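Local coordinates for conserved domain protein (Bacillus anthracis, PDB 3FBQ) that is of unknown function but belongs to families grouped with the E-set, immunoglobulin-like beta-sandwich proteins, at residues I44-S49 with S55-L60; G74-M79 with G100-T105; D8-L13 with G19-Y24; K25-E30 with M171-F176; S109-K114 with M146-R151. All blocks are in the same frame, centred on the assembly; numbering follows the deposited sequence.

Contact 1 of 5, residues I44-S49 with S55-L60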
# COMPACT_ATOMS: atom_id res chain seq x y z
N ILE A 44 7.90 -10.87 -14.38
CA ILE A 44 8.70 -11.39 -13.27
C ILE A 44 9.72 -12.42 -13.76
O ILE A 44 9.39 -13.59 -13.97
CB ILE A 44 7.81 -12.04 -12.19
CG1 ILE A 44 7.73 -11.14 -10.96
CG2 ILE A 44 8.34 -13.42 -11.82
CD1 ILE A 44 7.72 -11.90 -9.65
N ASN A 45 10.96 -11.97 -13.94
CA ASN A 45 11.90 -12.67 -14.81
C ASN A 45 12.54 -13.87 -14.11
O ASN A 45 12.02 -14.98 -14.16
CB ASN A 45 12.98 -11.71 -15.30
CG ASN A 45 12.46 -10.71 -16.32
OD1 ASN A 45 12.15 -11.07 -17.45
ND2 ASN A 45 12.36 -9.45 -15.92
N ASP A 46 13.67 -13.63 -13.46
CA ASP A 46 14.41 -14.69 -12.79
C ASP A 46 13.86 -14.94 -11.38
O ASP A 46 13.47 -14.01 -10.69
CB ASP A 46 15.90 -14.36 -12.72
CG ASP A 46 16.58 -14.46 -14.07
OD1 ASP A 46 17.80 -14.21 -14.14
OD2 ASP A 46 15.90 -14.81 -15.06
N VAL A 47 13.84 -16.21 -10.98
CA VAL A 47 13.36 -16.58 -9.65
C VAL A 47 14.31 -17.55 -8.97
O VAL A 47 14.88 -18.43 -9.62
CB VAL A 47 11.95 -17.21 -9.72
CG1 VAL A 47 12.01 -18.54 -10.46
CG2 VAL A 47 11.39 -17.39 -8.32
N ILE A 48 14.48 -17.39 -7.66
CA ILE A 48 15.43 -18.21 -6.90
C ILE A 48 15.20 -18.05 -5.40
O ILE A 48 14.76 -17.02 -4.91
CB ILE A 48 16.86 -17.75 -7.15
CG1 ILE A 48 17.88 -18.89 -6.83
CG2 ILE A 48 17.18 -16.41 -6.39
CD1 ILE A 48 19.32 -18.56 -7.18
N SER A 49 15.54 -19.07 -4.64
CA SER A 49 15.22 -19.15 -3.22
C SER A 49 16.29 -19.98 -2.53
O SER A 49 16.58 -21.16 -2.88
CB SER A 49 13.88 -19.83 -3.01
OG SER A 49 13.80 -20.28 -1.70
N SER A 55 14.46 -14.30 -4.03
CA SER A 55 14.84 -13.12 -4.74
C SER A 55 14.25 -13.27 -6.09
O SER A 55 14.19 -14.37 -6.67
CB SER A 55 16.35 -12.88 -4.80
OG SER A 55 17.04 -13.50 -3.71
N ILE A 56 13.75 -12.15 -6.55
CA ILE A 56 12.97 -12.07 -7.74
C ILE A 56 13.41 -10.88 -8.57
O ILE A 56 13.79 -9.81 -8.03
CB ILE A 56 11.54 -11.94 -7.29
CG1 ILE A 56 10.85 -13.21 -7.63
CG2 ILE A 56 10.81 -10.56 -7.66
CD1 ILE A 56 9.45 -13.08 -7.25
N THR A 57 13.32 -11.06 -9.88
CA THR A 57 13.82 -10.11 -10.83
C THR A 57 12.64 -9.75 -11.72
O THR A 57 11.79 -10.60 -12.04
CB THR A 57 14.99 -10.81 -11.51
OG1 THR A 57 16.22 -10.31 -10.92
CG2 THR A 57 15.01 -10.59 -12.93
N TYR A 58 12.52 -8.48 -12.09
CA TYR A 58 11.37 -8.11 -12.87
C TYR A 58 11.64 -6.98 -13.80
O TYR A 58 12.62 -6.25 -13.63
CB TYR A 58 10.19 -7.74 -11.95
CG TYR A 58 10.47 -6.48 -11.17
CD1 TYR A 58 11.04 -6.54 -9.87
CD2 TYR A 58 10.21 -5.23 -11.73
CE1 TYR A 58 11.31 -5.44 -9.18
CE2 TYR A 58 10.50 -4.07 -11.03
CZ TYR A 58 11.03 -4.18 -9.75
OH TYR A 58 11.31 -3.02 -9.08
N SER A 59 10.74 -6.81 -14.76
CA SER A 59 10.70 -5.62 -15.60
C SER A 59 9.40 -4.90 -15.45
O SER A 59 8.40 -5.46 -15.06
CB SER A 59 10.87 -5.98 -17.06
OG SER A 59 11.70 -7.11 -17.06
N LEU A 60 9.43 -3.64 -15.80
CA LEU A 60 8.28 -2.83 -15.68
C LEU A 60 8.34 -1.97 -16.94
O LEU A 60 9.35 -1.32 -17.18
CB LEU A 60 8.44 -2.03 -14.40
CG LEU A 60 7.42 -0.97 -14.05
CD1 LEU A 60 6.21 -1.72 -13.64
CD2 LEU A 60 7.95 -0.09 -12.93
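T57 lies opposite N45 and D46, and its side chain packs against both, where an extra residue shifts the register of the strand pairing. Its CB sits against the backbone of D46, 3.6 Å from D46 O. Beyond it, CG2 branches over the same strand and meets D46 N at 3.4 Å and N45 CB, while OG1 turns to the short helix 9-12, against I9 and F10. The backbone of T57 faces both opposed residues: T57 N donates to D46 O at 3.1 Å, and T57 O takes the N-H of N45 in a bond modelled too short to be taken literally. Past the bulge, I48 and S55 exchange two bonds, of which S55 N to I48 O is the straighter (169°). I44 and V47 share a face with I56 and Y58, where V47 CG2 touches I56 CG1 at 4.3 Å; W119 and F117 cover that side. On the other face D46 reaches K25 through a salt bridge. The pairing is that of an antiparallel beta hairpin, 40-49 with 53-62, interrupted by a beta bulge.

Contact 2 of 5, residues G74-M79 with G100-T105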
# COMPACT_ATOMS: atom_id res chain seq x y z
N GLY A 74 2.43 -2.18 -3.11
CA GLY A 74 2.02 -3.57 -2.96
C GLY A 74 3.12 -4.34 -2.25
O GLY A 74 3.83 -3.79 -1.49
N GLY A 75 3.28 -5.64 -2.45
CA GLY A 75 4.23 -6.37 -1.64
C GLY A 75 4.47 -7.76 -2.10
O GLY A 75 3.61 -8.38 -2.68
N LEU A 76 5.66 -8.24 -1.87
CA LEU A 76 5.96 -9.60 -2.14
C LEU A 76 5.71 -10.24 -0.78
O LEU A 76 6.19 -9.72 0.22
CB LEU A 76 7.42 -9.73 -2.56
CG LEU A 76 7.88 -11.12 -2.98
CD1 LEU A 76 7.04 -11.66 -4.14
CD2 LEU A 76 9.42 -11.22 -3.30
N ASP A 77 4.94 -11.33 -0.73
CA ASP A 77 4.58 -11.95 0.53
C ASP A 77 4.75 -13.44 0.49
O ASP A 77 4.28 -14.12 -0.42
CB ASP A 77 3.13 -11.67 0.82
CG ASP A 77 2.89 -10.20 1.14
OD1 ASP A 77 3.58 -9.68 2.05
OD2 ASP A 77 2.01 -9.57 0.48
N ILE A 78 5.45 -13.95 1.48
CA ILE A 78 5.58 -15.37 1.62
C ILE A 78 4.46 -15.92 2.52
O ILE A 78 4.26 -15.49 3.66
CB ILE A 78 6.95 -15.65 2.22
CG1 ILE A 78 7.99 -15.21 1.23
CG2 ILE A 78 7.12 -17.14 2.59
CD1 ILE A 78 9.41 -15.24 1.75
N MET A 79 3.72 -16.88 2.01
CA MET A 79 2.77 -17.64 2.81
C MET A 79 3.51 -18.34 3.93
O MET A 79 4.60 -18.92 3.70
CB MET A 79 2.10 -18.62 1.89
CG MET A 79 1.32 -17.94 0.68
SD MET A 79 0.43 -16.30 0.98
CE MET A 79 1.64 -15.10 0.40
N GLY A 100 14.20 -4.35 -12.00
CA GLY A 100 14.42 -4.31 -10.57
C GLY A 100 14.51 -5.65 -9.92
O GLY A 100 14.38 -6.71 -10.58
N MET A 101 14.70 -5.63 -8.61
CA MET A 101 14.80 -6.91 -7.88
C MET A 101 14.00 -6.73 -6.61
O MET A 101 14.10 -5.69 -5.96
CB MET A 101 16.29 -7.28 -7.59
CG MET A 101 16.58 -8.49 -6.63
SD MET A 101 18.37 -9.01 -6.53
CE MET A 101 18.99 -7.56 -5.78
N VAL A 102 13.17 -7.69 -6.26
CA VAL A 102 12.67 -7.73 -4.87
C VAL A 102 13.10 -9.02 -4.11
O VAL A 102 13.12 -10.15 -4.68
CB VAL A 102 11.19 -7.26 -4.63
CG1 VAL A 102 10.34 -7.00 -5.93
CG2 VAL A 102 10.53 -8.17 -3.72
N THR A 103 13.40 -8.83 -2.84
CA THR A 103 14.04 -9.80 -1.99
C THR A 103 13.18 -10.00 -0.77
O THR A 103 12.89 -9.03 -0.12
CB THR A 103 15.32 -9.10 -1.51
OG1 THR A 103 16.33 -9.36 -2.45
CG2 THR A 103 15.79 -9.50 -0.13
N THR A 104 12.78 -11.21 -0.40
CA THR A 104 12.12 -11.37 0.91
C THR A 104 12.77 -12.49 1.77
O THR A 104 13.09 -13.56 1.27
CB THR A 104 10.63 -11.58 0.74
OG1 THR A 104 10.16 -10.59 -0.17
CG2 THR A 104 9.89 -11.44 2.05
N THR A 105 12.96 -12.23 3.06
CA THR A 105 13.55 -13.18 3.96
C THR A 105 12.53 -13.57 5.01
O THR A 105 12.03 -12.71 5.74
CB THR A 105 14.84 -12.58 4.60
OG1 THR A 105 15.70 -12.26 3.51
CG2 THR A 105 15.56 -13.58 5.42
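The hydroxyl oxygen OG1 of T104 is set among carbons of L76, with CD2 3.3 Å away and CG and CB a little farther. With chi1 at -176°, CG of L76 points away from the backbone N, and the side chain reaches V102 and T104 at a slant. There its CD2 branch also meets V102 CG2, so that it is wedged between residues two apart on the opposing strand. I78 approaches differently: it passes alongside T104 in the opposite direction, and its terminal CD1 lies 3.8 Å from T104 CG2. The strands themselves stay apart, their axes 7.8 Å from each other and 32° from parallel, and the contact is made by side chains alone. F117 and W119 of the adjacent strand 114-126 also touch L76, while H136 of the second subunit packs on T104. Facing strands of two different sheets, 71-78 and 97-106, that interlock through their inward side chains are the mark of a beta sandwich, consistent with the E-set assignment of the family.

Contact 3 of 5, residues D8-L13 with G19-Y24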
# COMPACT_ATOMS: atom_id res chain seq x y z
N ASP A 8 21.05 -9.90 -17.68
CA ASP A 8 21.12 -10.52 -16.37
C ASP A 8 20.76 -9.42 -15.32
O ASP A 8 21.62 -8.57 -14.96
CB ASP A 8 22.50 -11.18 -16.18
CG ASP A 8 22.83 -11.48 -14.73
OD1 ASP A 8 22.18 -10.92 -13.82
OD2 ASP A 8 23.76 -12.27 -14.46
N ILE A 9 19.51 -9.41 -14.83
CA ILE A 9 19.19 -8.27 -14.01
C ILE A 9 19.98 -8.29 -12.67
O ILE A 9 20.39 -7.23 -12.15
CB ILE A 9 17.72 -7.77 -13.93
CG1 ILE A 9 17.28 -7.79 -12.51
CG2 ILE A 9 16.65 -8.27 -15.02
CD1 ILE A 9 17.44 -6.36 -11.88
N PHE A 10 20.27 -9.49 -12.15
CA PHE A 10 20.98 -9.60 -10.89
C PHE A 10 22.34 -8.89 -10.90
O PHE A 10 22.66 -8.24 -9.92
CB PHE A 10 21.25 -11.06 -10.56
CG PHE A 10 20.03 -11.88 -10.17
CD1 PHE A 10 19.52 -11.83 -8.88
CD2 PHE A 10 19.47 -12.80 -11.08
CE1 PHE A 10 18.45 -12.63 -8.52
CE2 PHE A 10 18.41 -13.58 -10.71
CZ PHE A 10 17.90 -13.49 -9.43
N ARG A 11 23.15 -9.11 -11.94
CA ARG A 11 24.43 -8.44 -12.08
C ARG A 11 24.19 -6.97 -12.45
O ARG A 11 24.91 -6.11 -11.99
CB ARG A 11 25.29 -9.08 -13.19
CG ARG A 11 26.11 -10.35 -12.83
CD ARG A 11 26.73 -10.99 -14.14
NE ARG A 11 27.09 -12.42 -13.96
CZ ARG A 11 27.81 -13.19 -14.79
NH1 ARG A 11 28.27 -12.75 -15.98
NH2 ARG A 11 28.08 -14.44 -14.40
N PHE A 12 23.15 -6.67 -13.24
CA PHE A 12 22.97 -5.30 -13.61
C PHE A 12 22.74 -4.46 -12.38
O PHE A 12 23.09 -3.31 -12.31
CB PHE A 12 21.85 -5.11 -14.61
CG PHE A 12 21.77 -3.69 -15.14
CD1 PHE A 12 22.89 -3.10 -15.75
CD2 PHE A 12 20.56 -2.94 -15.04
CE1 PHE A 12 22.78 -1.77 -16.28
CE2 PHE A 12 20.45 -1.66 -15.53
CZ PHE A 12 21.55 -1.04 -16.15
N LEU A 13 22.16 -5.07 -11.38
CA LEU A 13 21.79 -4.39 -10.17
C LEU A 13 22.81 -4.40 -9.05
O LEU A 13 22.57 -3.82 -7.98
CB LEU A 13 20.50 -5.01 -9.68
CG LEU A 13 19.31 -4.42 -10.43
CD1 LEU A 13 18.07 -4.89 -9.73
CD2 LEU A 13 19.31 -2.88 -10.47
N GLY A 19 29.80 -8.55 -6.37
CA GLY A 19 30.09 -9.97 -6.23
C GLY A 19 28.90 -10.87 -5.85
O GLY A 19 28.75 -11.95 -6.42
N LEU A 20 28.05 -10.44 -4.91
CA LEU A 20 27.06 -11.34 -4.35
C LEU A 20 26.19 -12.00 -5.42
O LEU A 20 26.07 -13.26 -5.47
CB LEU A 20 26.21 -10.66 -3.28
CG LEU A 20 25.53 -11.53 -2.18
CD1 LEU A 20 24.14 -11.05 -1.89
CD2 LEU A 20 25.43 -13.02 -2.42
N TYR A 21 25.61 -11.18 -6.31
CA TYR A 21 24.64 -11.69 -7.29
C TYR A 21 25.25 -12.40 -8.48
O TYR A 21 24.52 -13.04 -9.29
CB TYR A 21 23.61 -10.64 -7.71
CG TYR A 21 22.76 -10.36 -6.54
CD1 TYR A 21 21.87 -11.32 -6.04
CD2 TYR A 21 22.89 -9.18 -5.87
CE1 TYR A 21 21.11 -11.09 -4.92
CE2 TYR A 21 22.14 -8.93 -4.75
CZ TYR A 21 21.26 -9.87 -4.27
OH TYR A 21 20.55 -9.54 -3.10
N GLU A 22 26.57 -12.32 -8.55
CA GLU A 22 27.29 -12.88 -9.66
C GLU A 22 26.77 -14.25 -10.18
O GLU A 22 26.60 -14.39 -11.39
CB GLU A 22 28.80 -12.91 -9.43
CG GLU A 22 29.38 -14.08 -10.25
CD GLU A 22 30.72 -13.80 -10.95
OE1 GLU A 22 31.70 -13.46 -10.22
OE2 GLU A 22 30.78 -13.98 -12.21
N ASN A 23 26.43 -15.23 -9.31
CA ASN A 23 25.91 -16.52 -9.82
C ASN A 23 24.46 -16.77 -9.71
O ASN A 23 24.02 -17.91 -9.86
CB ASN A 23 26.64 -17.70 -9.24
CG ASN A 23 28.08 -17.50 -9.27
OD1 ASN A 23 28.66 -17.38 -10.36
ND2 ASN A 23 28.70 -17.39 -8.09
N TYR A 24 23.68 -15.73 -9.51
CA TYR A 24 22.27 -15.91 -9.28
C TYR A 24 21.45 -16.32 -10.55
O TYR A 24 20.59 -17.20 -10.49
CB TYR A 24 21.71 -14.67 -8.58
CG TYR A 24 21.80 -14.77 -7.11
CD1 TYR A 24 20.67 -14.84 -6.32
CD2 TYR A 24 23.01 -14.81 -6.48
CE1 TYR A 24 20.75 -14.95 -4.97
CE2 TYR A 24 23.11 -14.94 -5.12
CZ TYR A 24 21.97 -15.02 -4.37
OH TYR A 24 22.07 -15.15 -3.02
O HOH W 1 30.25 -16.14 -14.56
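The short helix 9-12 meets the turn at 19-24 through F10 and R11. At its start D8 is the N-cap: its OD1 takes the amide of R11 at 2.8 Å, approached from above the carboxylate plane along a nearly straight N-H (173°). F10 follows, turned toward the turn and in contact with two tyrosines. Y24 CB stands over the middle of one face of the F10 ring, 3.6 Å from its centroid, as a CH-pi contact. Y21 lies beside F10 with its ring plane only 25° away, yet slid so far along that the rings barely overlap; the touch is between the two CD1 atoms at 3.7 Å.

R11 runs extended from CG to NE, bringing its guanidinium edge-on to the backbone carbonyl of E22. NE donates to E22 O at 3.3 Å, in the guanidinium plane and on a lone pair, and NH2 adds a weak bond to the same oxygen. The carboxylate of E22 stands nearly perpendicular to the guanidinium, over one of its faces, so OE2 and NH2 attract by charge alone; a water accepts a weak bond from NH2 and donates to OE2. D8 OD2 likewise faces NE without an N-H directed at it.

Around this aromatic and salt-bridge cluster, F10 rests on T57 of strand 53-62 and M101 of strand 97-106, and Y21 also packs on M101. The hydroxyl of Y21 reaches E212 in the eight-stranded sheet, and the turn leads directly into helix 24-27.

Contact 4 of 5, residues K25-E30 with M171-F176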
# COMPACT_ATOMS: atom_id res chain seq x y z
N LYS A 25 21.72 -15.69 -11.68
CA LYS A 25 20.87 -15.99 -12.83
C LYS A 25 21.01 -17.42 -13.22
O LYS A 25 20.06 -18.05 -13.65
CB LYS A 25 21.18 -15.14 -14.07
CG LYS A 25 20.08 -15.25 -15.07
CD LYS A 25 20.12 -14.16 -16.06
CE LYS A 25 19.24 -14.50 -17.26
NZ LYS A 25 17.78 -14.31 -16.96
N GLU A 26 22.22 -17.95 -13.10
CA GLU A 26 22.47 -19.23 -13.70
C GLU A 26 21.73 -20.29 -12.87
O GLU A 26 21.31 -21.34 -13.36
CB GLU A 26 23.96 -19.47 -13.87
CG GLU A 26 24.21 -20.55 -14.89
CD GLU A 26 25.56 -20.39 -15.64
OE1 GLU A 26 25.62 -20.93 -16.81
OE2 GLU A 26 26.51 -19.75 -15.04
N PHE A 27 21.55 -19.97 -11.61
CA PHE A 27 20.93 -20.89 -10.74
C PHE A 27 19.50 -20.55 -10.62
O PHE A 27 18.74 -21.26 -10.01
CB PHE A 27 21.66 -20.92 -9.41
CG PHE A 27 22.84 -21.81 -9.45
CD1 PHE A 27 22.79 -23.07 -8.84
CD2 PHE A 27 23.97 -21.44 -10.18
CE1 PHE A 27 23.87 -23.92 -8.89
CE2 PHE A 27 25.05 -22.28 -10.27
CZ PHE A 27 25.01 -23.54 -9.64
N SER A 28 19.11 -19.48 -11.28
CA SER A 28 17.71 -19.10 -11.31
C SER A 28 16.79 -19.87 -12.24
O SER A 28 17.24 -20.54 -13.19
CB SER A 28 17.56 -17.61 -11.52
OG SER A 28 17.19 -17.17 -10.22
N THR A 29 15.50 -19.79 -11.91
CA THR A 29 14.46 -20.32 -12.75
C THR A 29 13.90 -19.12 -13.46
O THR A 29 13.40 -18.15 -12.81
CB THR A 29 13.30 -20.92 -11.95
OG1 THR A 29 13.81 -21.82 -10.98
CG2 THR A 29 12.29 -21.58 -12.85
N GLU A 30 14.01 -19.20 -14.77
CA GLU A 30 13.63 -18.12 -15.62
C GLU A 30 12.15 -18.26 -15.85
O GLU A 30 11.74 -19.34 -16.27
CB GLU A 30 14.35 -18.24 -16.95
CG GLU A 30 13.57 -17.67 -18.10
CD GLU A 30 14.48 -17.32 -19.27
OE1 GLU A 30 15.20 -16.31 -19.15
OE2 GLU A 30 14.47 -18.07 -20.30
N MET A 171 25.40 -22.94 3.20
CA MET A 171 26.20 -22.77 2.00
C MET A 171 25.46 -23.34 0.79
O MET A 171 25.27 -24.54 0.73
CB MET A 171 27.60 -23.39 2.21
CG MET A 171 28.30 -22.96 3.60
SD MET A 171 29.62 -24.13 4.27
CE MET A 171 28.72 -25.35 5.26
N SER A 172 24.99 -22.48 -0.11
CA SER A 172 24.41 -22.91 -1.38
C SER A 172 25.47 -22.88 -2.44
O SER A 172 26.59 -22.52 -2.18
CB SER A 172 23.29 -21.98 -1.83
OG SER A 172 23.80 -20.74 -2.35
N PRO A 173 25.12 -23.24 -3.66
CA PRO A 173 26.15 -23.25 -4.69
C PRO A 173 26.56 -21.85 -5.17
O PRO A 173 27.63 -21.67 -5.83
CB PRO A 173 25.46 -24.00 -5.83
CG PRO A 173 24.44 -24.78 -5.18
CD PRO A 173 23.93 -23.98 -4.08
N VAL A 174 25.76 -20.88 -4.79
CA VAL A 174 25.71 -19.59 -5.42
C VAL A 174 26.10 -18.56 -4.33
O VAL A 174 26.67 -17.50 -4.62
CB VAL A 174 24.23 -19.41 -5.93
CG1 VAL A 174 23.43 -18.55 -5.08
CG2 VAL A 174 24.18 -18.97 -7.32
N SER A 175 25.84 -18.91 -3.06
CA SER A 175 25.98 -17.96 -1.96
C SER A 175 26.03 -18.72 -0.65
O SER A 175 25.85 -19.94 -0.61
CB SER A 175 24.82 -16.95 -1.98
OG SER A 175 23.60 -17.61 -1.62
N PHE A 176 26.36 -18.00 0.42
CA PHE A 176 26.34 -18.59 1.78
C PHE A 176 25.84 -17.63 2.82
O PHE A 176 26.04 -16.43 2.68
CB PHE A 176 27.71 -19.19 2.15
CG PHE A 176 28.73 -18.17 2.61
CD1 PHE A 176 29.75 -17.77 1.76
CD2 PHE A 176 28.70 -17.66 3.88
CE1 PHE A 176 30.74 -16.86 2.17
CE2 PHE A 176 29.64 -16.72 4.28
CZ PHE A 176 30.68 -16.35 3.44
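A single ring, that of F27, carries the whole of one side of this contact, and its only partners here are the two adjacent residues P173 and V174. The two touch different parts of it. P173 CB lies 3.4 Å from F27 CE1, near the outer end of the ring, with P173 CG somewhat farther off; V174 CG2 meets the root of the side chain, 3.8 Å from each of F27 CB, CG and CD2. Both approach obliquely. The phenylalanine crosses the proline at a slant but runs past the valine in the opposite direction. F27 CG is anti to the carbonyl carbon (chi1 -84°), an orientation that turns the ring from the end of helix 24-27 toward P173.

The surface that receives F27 is shaped by its own turn. S172 OG accepts from V174 N at 3.1 Å, and it also donates to S175 O, coming from above that carbonyl plane. S175 O is held a second time by S172 N, at 2.7 Å. P173 and V174 are thus presented at the corner of a closed turn. M146 packs against both F27 and P173, and I48 adds to the bed of the ring.

The S172 to V174 bond defines an ST turn, here at the bend of the hairpin 162-171 with 175-184; its apex meets helix 24-27, an apolar contact between the N-terminal part of the chain and the eight-stranded sheet.

Contact 5 of 5, residues S109-K114 with M146-R151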
# COMPACT_ATOMS: atom_id res chain seq x y z
N SER A 109 12.06 -20.53 11.76
CA SER A 109 13.22 -21.30 12.25
C SER A 109 13.92 -22.20 11.23
O SER A 109 15.12 -22.12 11.06
CB SER A 109 12.78 -22.17 13.39
OG SER A 109 13.83 -22.21 14.27
N ASN A 110 13.20 -23.07 10.55
CA ASN A 110 13.80 -23.84 9.46
C ASN A 110 13.55 -23.22 8.09
O ASN A 110 12.53 -22.51 7.86
CB ASN A 110 13.27 -25.27 9.42
CG ASN A 110 13.00 -25.83 10.80
OD1 ASN A 110 13.89 -25.78 11.67
ND2 ASN A 110 11.76 -26.33 11.02
N LYS A 111 14.45 -23.53 7.18
CA LYS A 111 14.32 -23.08 5.85
C LYS A 111 13.15 -23.83 5.18
O LYS A 111 12.65 -24.79 5.72
CB LYS A 111 15.67 -23.13 5.09
CG LYS A 111 16.32 -24.48 4.96
CD LYS A 111 17.79 -24.40 4.46
CE LYS A 111 18.39 -25.78 4.48
NZ LYS A 111 19.32 -26.04 3.37
N LYS A 112 12.64 -23.29 4.08
CA LYS A 112 11.47 -23.82 3.42
C LYS A 112 11.98 -24.47 2.15
O LYS A 112 12.75 -23.84 1.38
CB LYS A 112 10.53 -22.68 3.07
CG LYS A 112 9.87 -22.04 4.23
CD LYS A 112 8.98 -20.92 3.71
CE LYS A 112 8.12 -20.32 4.79
NZ LYS A 112 7.41 -21.47 5.42
N ASP A 113 11.58 -25.71 1.91
CA ASP A 113 11.95 -26.35 0.64
C ASP A 113 11.16 -25.75 -0.53
O ASP A 113 11.72 -25.46 -1.57
CB ASP A 113 11.81 -27.88 0.72
CG ASP A 113 12.70 -28.48 1.82
OD1 ASP A 113 13.69 -27.86 2.29
OD2 ASP A 113 12.44 -29.64 2.21
N LYS A 114 9.87 -25.55 -0.34
CA LYS A 114 9.04 -24.83 -1.29
C LYS A 114 8.63 -23.50 -0.66
O LYS A 114 8.22 -23.48 0.46
CB LYS A 114 7.82 -25.70 -1.69
CG LYS A 114 8.22 -26.81 -2.71
CD LYS A 114 7.27 -28.03 -2.74
CE LYS A 114 7.80 -29.15 -3.70
NZ LYS A 114 6.98 -30.46 -3.80
N MET A 146 16.83 -23.90 -3.92
CA MET A 146 18.09 -24.59 -4.05
C MET A 146 18.45 -25.20 -2.68
O MET A 146 18.06 -24.66 -1.66
CB MET A 146 19.20 -23.77 -4.76
CG MET A 146 19.68 -22.45 -4.21
SD MET A 146 20.84 -21.56 -5.36
CE MET A 146 21.22 -23.03 -6.15
N ASP A 147 19.10 -26.37 -2.67
CA ASP A 147 19.66 -26.98 -1.44
C ASP A 147 20.82 -26.22 -0.86
O ASP A 147 21.68 -25.69 -1.59
CB ASP A 147 20.21 -28.37 -1.73
CG ASP A 147 19.18 -29.47 -1.49
OD1 ASP A 147 18.58 -29.50 -0.35
OD2 ASP A 147 18.98 -30.30 -2.44
N SER A 148 20.89 -26.19 0.46
CA SER A 148 22.09 -25.72 1.12
C SER A 148 22.51 -26.59 2.32
O SER A 148 21.65 -27.13 3.03
CB SER A 148 21.85 -24.33 1.58
OG SER A 148 20.78 -24.42 2.46
N LYS A 149 23.83 -26.66 2.54
CA LYS A 149 24.44 -27.30 3.70
C LYS A 149 24.51 -26.33 4.85
O LYS A 149 25.30 -25.36 4.81
CB LYS A 149 25.86 -27.75 3.37
CG LYS A 149 26.02 -29.26 3.37
CD LYS A 149 27.36 -29.74 3.95
CE LYS A 149 27.25 -30.19 5.39
NZ LYS A 149 27.28 -29.03 6.34
N GLU A 150 23.71 -26.58 5.89
CA GLU A 150 23.79 -25.77 7.11
C GLU A 150 24.35 -26.53 8.24
O GLU A 150 23.93 -27.64 8.50
CB GLU A 150 22.47 -25.31 7.61
CG GLU A 150 21.37 -25.26 6.68
CD GLU A 150 20.08 -25.20 7.49
OE1 GLU A 150 19.86 -24.20 8.22
OE2 GLU A 150 19.32 -26.19 7.46
N ARG A 151 25.30 -25.90 8.93
CA ARG A 151 25.86 -26.41 10.17
C ARG A 151 25.48 -25.43 11.26
O ARG A 151 25.44 -24.20 11.05
CB ARG A 151 27.36 -26.48 10.06
CG ARG A 151 27.96 -27.53 10.96
CD ARG A 151 29.37 -27.88 10.52
NE ARG A 151 30.29 -26.78 10.82
CZ ARG A 151 31.02 -26.68 11.95
NH1 ARG A 151 30.95 -27.63 12.90
NH2 ARG A 151 31.83 -25.63 12.13
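The ammonium group of K111 grips S148 twice: NZ donates to the carbonyl oxygen S148 O at 2.6 Å and to the hydroxyl S148 OG at a modelled 2.4 Å, a value too short to be taken literally at this resolution. NZ is tilted 26° from the carbonyl plane, and S148 folds its OG back between its own backbone N and carbonyl carbon (chi1 60°), which sets both oxygens within reach of one nitrogen. The lysine chain is stretched until its last bond, where a bend at chi4 brings NZ round to the serine.

E150 comes from the opposite direction. Its carboxylate lies beside CE, at the end of the aliphatic chain, rather than at the ammonium: E150 OE2 is 4.1 Å from K111 NZ, beyond a salt bridge. E150 CG adds a contact to K111 CE at 3.7 Å. The D147 carboxylate lies farther off still, OD1 being 5.1 Å from K111 NZ, so the two acids would probably favour the charged lysine through space, without direct pairing.

Outside the pair, S145 is hydrogen-bonded to K112 and D113, K149 is backbone-bonded to M171, and E150 packs on K168 and A170. This is a surface contact in which a loop lysine of the N-terminal sandwich, between strands 97-106 and 114-126, reaches the connection into strand 149-157, an edge strand, within this chain, of the eight-stranded sheet.

In the fold
From the N terminus, contact 3 closes first, folding residues 8-24 into a compact cap on the five-stranded sheet. Contact 4 opens immediately after it, at 25-30, and does not close until 171-176, so its long loop encloses the other three. Within that loop contact 1, contact 2 and contact 5 follow one another in series, and no two contacts cross. Contact 1 builds a hairpin of the five-stranded sheet, which contact 2 joins face to face to the three-stranded one; I56 and Y58 bond directly to the strand of V102 and G100. Contacts 4 and 5, linked through M171 and K149, tie this sandwich to the eight-stranded sheet.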